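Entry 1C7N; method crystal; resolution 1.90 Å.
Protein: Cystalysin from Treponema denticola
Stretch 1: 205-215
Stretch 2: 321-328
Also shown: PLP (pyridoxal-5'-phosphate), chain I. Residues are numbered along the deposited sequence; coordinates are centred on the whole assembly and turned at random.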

# COMPACT_ATOMS: atom_id res chain seq x y z
N ILE A 205 8.88 0.49 -15.81
CA ILE A 205 7.45 0.24 -15.66
C ILE A 205 6.72 0.26 -17.00
O ILE A 205 5.70 -0.40 -17.15
CB ILE A 205 6.78 1.24 -14.70
CG1 ILE A 205 5.38 0.72 -14.34
CG2 ILE A 205 6.69 2.62 -15.33
CD1 ILE A 205 4.68 1.49 -13.28
N HIS A 206 7.25 1.00 -17.97
CA HIS A 206 6.64 1.07 -19.29
C HIS A 206 7.21 0.03 -20.25
O HIS A 206 6.97 0.12 -21.46
CB HIS A 206 6.88 2.44 -19.94
CG HIS A 206 6.24 3.59 -19.23
ND1 HIS A 206 6.89 4.33 -18.26
CD2 HIS A 206 5.03 4.18 -19.40
CE1 HIS A 206 6.12 5.32 -17.87
NE2 HIS A 206 4.98 5.25 -18.54
N PHE A 207 7.94 -0.97 -19.76
CA PHE A 207 8.54 -1.90 -20.71
C PHE A 207 7.63 -2.82 -21.53
O PHE A 207 8.12 -3.50 -22.44
CB PHE A 207 9.72 -2.68 -20.08
CG PHE A 207 9.34 -3.77 -19.10
CD1 PHE A 207 10.33 -4.56 -18.54
CD2 PHE A 207 8.02 -4.01 -18.74
CE1 PHE A 207 10.02 -5.59 -17.63
CE2 PHE A 207 7.70 -5.03 -17.84
CZ PHE A 207 8.70 -5.82 -17.29
N ASP A 208 6.33 -2.84 -21.26
CA ASP A 208 5.41 -3.67 -22.05
C ASP A 208 4.69 -2.81 -23.08
O ASP A 208 3.99 -3.33 -23.95
CB ASP A 208 4.34 -4.34 -21.18
CG ASP A 208 4.92 -5.27 -20.14
OD1 ASP A 208 5.78 -6.10 -20.50
OD2 ASP A 208 4.51 -5.17 -18.97
N LEU A 209 4.84 -1.49 -22.97
CA LEU A 209 4.18 -0.56 -23.87
C LEU A 209 5.15 -0.03 -24.92
O LEU A 209 5.56 1.14 -24.88
CB LEU A 209 3.55 0.59 -23.07
CG LEU A 209 2.45 0.13 -22.10
CD1 LEU A 209 2.21 1.17 -21.02
CD2 LEU A 209 1.17 -0.14 -22.88
N ILE A 210 5.50 -0.90 -25.86
CA ILE A 210 6.43 -0.57 -26.93
C ILE A 210 5.69 -0.48 -28.26
O ILE A 210 4.85 -1.33 -28.57
CB ILE A 210 7.52 -1.66 -27.05
CG1 ILE A 210 8.15 -1.93 -25.68
CG2 ILE A 210 8.59 -1.23 -28.05
CD1 ILE A 210 8.80 -0.72 -25.04
N MET A 211 6.00 0.55 -29.05
CA MET A 211 5.35 0.70 -30.35
C MET A 211 5.96 -0.29 -31.34
O MET A 211 7.10 -0.72 -31.18
CB MET A 211 5.51 2.13 -30.87
CG MET A 211 4.77 3.18 -30.05
SD MET A 211 3.00 2.84 -29.92
CE MET A 211 2.92 2.19 -28.24
N PRO A 212 5.19 -0.67 -32.38
CA PRO A 212 5.66 -1.62 -33.40
C PRO A 212 7.02 -1.25 -33.97
O PRO A 212 7.29 -0.08 -34.25
CB PRO A 212 4.56 -1.55 -34.45
CG PRO A 212 3.33 -1.33 -33.61
CD PRO A 212 3.80 -0.26 -32.65
N GLY A 213 7.88 -2.25 -34.12
CA GLY A 213 9.21 -2.02 -34.67
C GLY A 213 10.31 -1.88 -33.63
O GLY A 213 11.45 -2.26 -33.88
N TYR A 214 9.98 -1.33 -32.47
CA TYR A 214 10.98 -1.15 -31.43
C TYR A 214 11.07 -2.35 -30.50
O TYR A 214 10.12 -3.12 -30.38
CB TYR A 214 10.71 0.14 -30.66
CG TYR A 214 10.69 1.32 -31.60
CD1 TYR A 214 9.49 1.77 -32.16
CD2 TYR A 214 11.88 1.92 -32.01
CE1 TYR A 214 9.48 2.79 -33.12
CE2 TYR A 214 11.88 2.94 -32.97
CZ TYR A 214 10.68 3.36 -33.51
OH TYR A 214 10.70 4.35 -34.47
N GLU A 215 12.23 -2.50 -29.87
CA GLU A 215 12.50 -3.61 -28.97
C GLU A 215 13.08 -3.13 -27.65
O GLU A 215 14.12 -2.46 -27.64
CB GLU A 215 13.50 -4.57 -29.61
CG GLU A 215 13.19 -5.03 -31.03
CD GLU A 215 12.02 -5.98 -31.10
OE1 GLU A 215 11.83 -6.77 -30.14
OE2 GLU A 215 11.30 -5.96 -32.12
N LEU A 321 6.41 10.47 -33.79
CA LEU A 321 5.97 9.19 -33.26
C LEU A 321 6.91 8.82 -32.12
O LEU A 321 8.06 9.26 -32.09
CB LEU A 321 6.03 8.10 -34.34
CG LEU A 321 5.20 8.35 -35.60
CD1 LEU A 321 5.23 7.10 -36.47
CD2 LEU A 321 3.76 8.70 -35.23
N ILE A 322 6.43 8.03 -31.17
CA ILE A 322 7.25 7.61 -30.04
C ILE A 322 7.62 6.14 -30.20
O ILE A 322 7.03 5.43 -31.01
CB ILE A 322 6.49 7.80 -28.72
CG1 ILE A 322 5.15 7.06 -28.78
CG2 ILE A 322 6.28 9.29 -28.44
CD1 ILE A 322 4.32 7.18 -27.53
N GLU A 323 8.60 5.69 -29.42
CA GLU A 323 9.05 4.30 -29.50
C GLU A 323 8.38 3.44 -28.42
O GLU A 323 8.16 2.24 -28.63
CB GLU A 323 10.57 4.25 -29.34
CG GLU A 323 11.31 5.31 -30.16
CD GLU A 323 12.82 5.18 -30.08
OE1 GLU A 323 13.34 4.80 -29.01
OE2 GLU A 323 13.50 5.48 -31.09
N GLY A 324 8.06 4.05 -27.29
CA GLY A 324 7.44 3.34 -26.18
C GLY A 324 6.57 4.24 -25.32
O GLY A 324 6.61 5.46 -25.47
N THR A 325 5.83 3.63 -24.40
CA THR A 325 4.88 4.31 -23.51
C THR A 325 3.73 4.77 -24.40
O THR A 325 3.82 4.69 -25.63
CB THR A 325 5.47 5.60 -22.83
OG1 THR A 325 5.44 6.69 -23.77
CG2 THR A 325 6.89 5.38 -22.31
N TYR A 326 2.63 5.22 -23.79
CA TYR A 326 1.51 5.74 -24.56
C TYR A 326 1.43 7.26 -24.36
O TYR A 326 0.38 7.87 -24.54
CB TYR A 326 0.18 5.08 -24.17
CG TYR A 326 -0.21 5.11 -22.70
CD1 TYR A 326 -0.24 3.93 -21.96
CD2 TYR A 326 -0.59 6.29 -22.06
CE1 TYR A 326 -0.65 3.91 -20.63
CE2 TYR A 326 -0.99 6.30 -20.72
CZ TYR A 326 -1.02 5.09 -20.01
OH TYR A 326 -1.40 5.07 -18.69
N LEU A 327 2.57 7.85 -24.01
CA LEU A 327 2.68 9.29 -23.75
C LEU A 327 3.52 9.97 -24.85
O LEU A 327 4.73 9.77 -24.93
CB LEU A 327 3.32 9.50 -22.38
CG LEU A 327 2.61 8.75 -21.23
CD1 LEU A 327 3.47 8.73 -19.98
CD2 LEU A 327 1.28 9.42 -20.95
N GLN A 328 2.86 10.78 -25.68
CA GLN A 328 3.52 11.45 -26.79
C GLN A 328 4.03 12.85 -26.43
O GLN A 328 3.36 13.60 -25.72
CB GLN A 328 2.56 11.50 -27.99
CG GLN A 328 3.15 12.00 -29.30
CD GLN A 328 2.23 11.69 -30.48
OE1 GLN A 328 1.03 11.51 -30.30
NE2 GLN A 328 2.80 11.62 -31.69
N1 PLP I . 7.66 5.45 -13.06
C2 PLP I . 7.35 6.12 -14.26
C2A PLP I . 8.54 6.47 -15.13
C3 PLP I . 5.92 6.31 -14.54
O3 PLP I . 5.70 7.05 -15.63
C4 PLP I . 4.96 5.78 -13.66
C4A PLP I . 3.53 5.86 -13.95
C5 PLP I . 5.43 5.05 -12.44
C6 PLP I . 6.76 4.93 -12.16
C5A PLP I . 4.39 4.19 -11.73
O4P PLP I . 4.08 4.33 -10.40
P PLP I . 3.02 3.22 -9.88
O1P PLP I . 2.60 3.78 -8.59
O2P PLP I . 3.76 1.90 -9.72
O3P PLP I . 1.90 3.09 -10.81
O HOH W 1 12.16 6.54 -33.40

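The contact between these two stretches, which buries 505 Å² in all, rests on a very short piece of paired backbone, with side chains laid over each end of it. I210 and G324 form a single beta bridge, their CA atoms 4.1 Å apart, and the two hydrogen bonds that flank it are both backbone to backbone: T325 N donates to L209 O at 2.6 Å, and M211 N donates to E323 O at 2.8 Å. Both bonds use backbone atoms alone, so beyond the need for an N-H on T325 and M211, side-chain identity enters through what must fit around them.

G324 is the clearest case. A CB placed ideally on it would lie 3.4 Å from L209 O and 3.4 Å from I210 CD1, a tight fit, so the bare CA lets the chains come close, with L209 O only 3.2 Å from G324 CA. I210 suits the opposite position: its CA-to-CB bond points away, and little of the residue is covered, although CG2 still comes within 3.5 Å of E323 O.

E323 loses the most surface, 83 Å². Its backbone carbonyl receives the bond from M211, while its side chain, leaving sideways, works through both its aliphatic and its charged parts. E323 CB sits over one face of the Y214 ring, 3.7 Å from the ring centroid and 13° off the normal, a well-centred CH-pi contact. Farther out, a water bridges the two side chains, donating to E323 OE2 at 2.9 Å and lying 2.8 Å from Y214 OH. A glutamate thus serves both the flat and the polar part of a tyrosine. Y214 ends a type II turn that starts at M211, closed by Y214 N bonding to M211 O at 3.2 Å; G213 in that turn has a positive phi of 97°, where a CB would jam against the preceding carbonyl O.

T325, with 74 Å² covered, does the equivalent work at the other end. Its CA-to-CB bond points away overall, yet its methyl reaches the H206 ring, CG2 standing 3.9 Å from the centroid and over the face. Its hydroxyl is spent within its own stretch: OG1 donates to G324 O at a very short 2.4 Å and accepts from L327 N at 3.1 Å. Threonine therefore gives a methyl to the partner and uses its oxygen to brace a local backbone that has a phi of 70°. T325 O is buried without a polar partner, 3.7 Å from M211 CE.

H206 and L209, each with 60 Å² covered, begin and end a type I turn, in which L209 N bonds to H206 O at 3.1 Å. Both point their CA-to-CB bonds toward the second stretch, where L209 CD1 packs against Y326 CD1 at 3.8 Å. M211, also directed toward it, sets CG 4.1 Å from I322 CG1; its unbranched, flexible chain follows the partner's backbone as well, with CG 3.3 Å from I322 O.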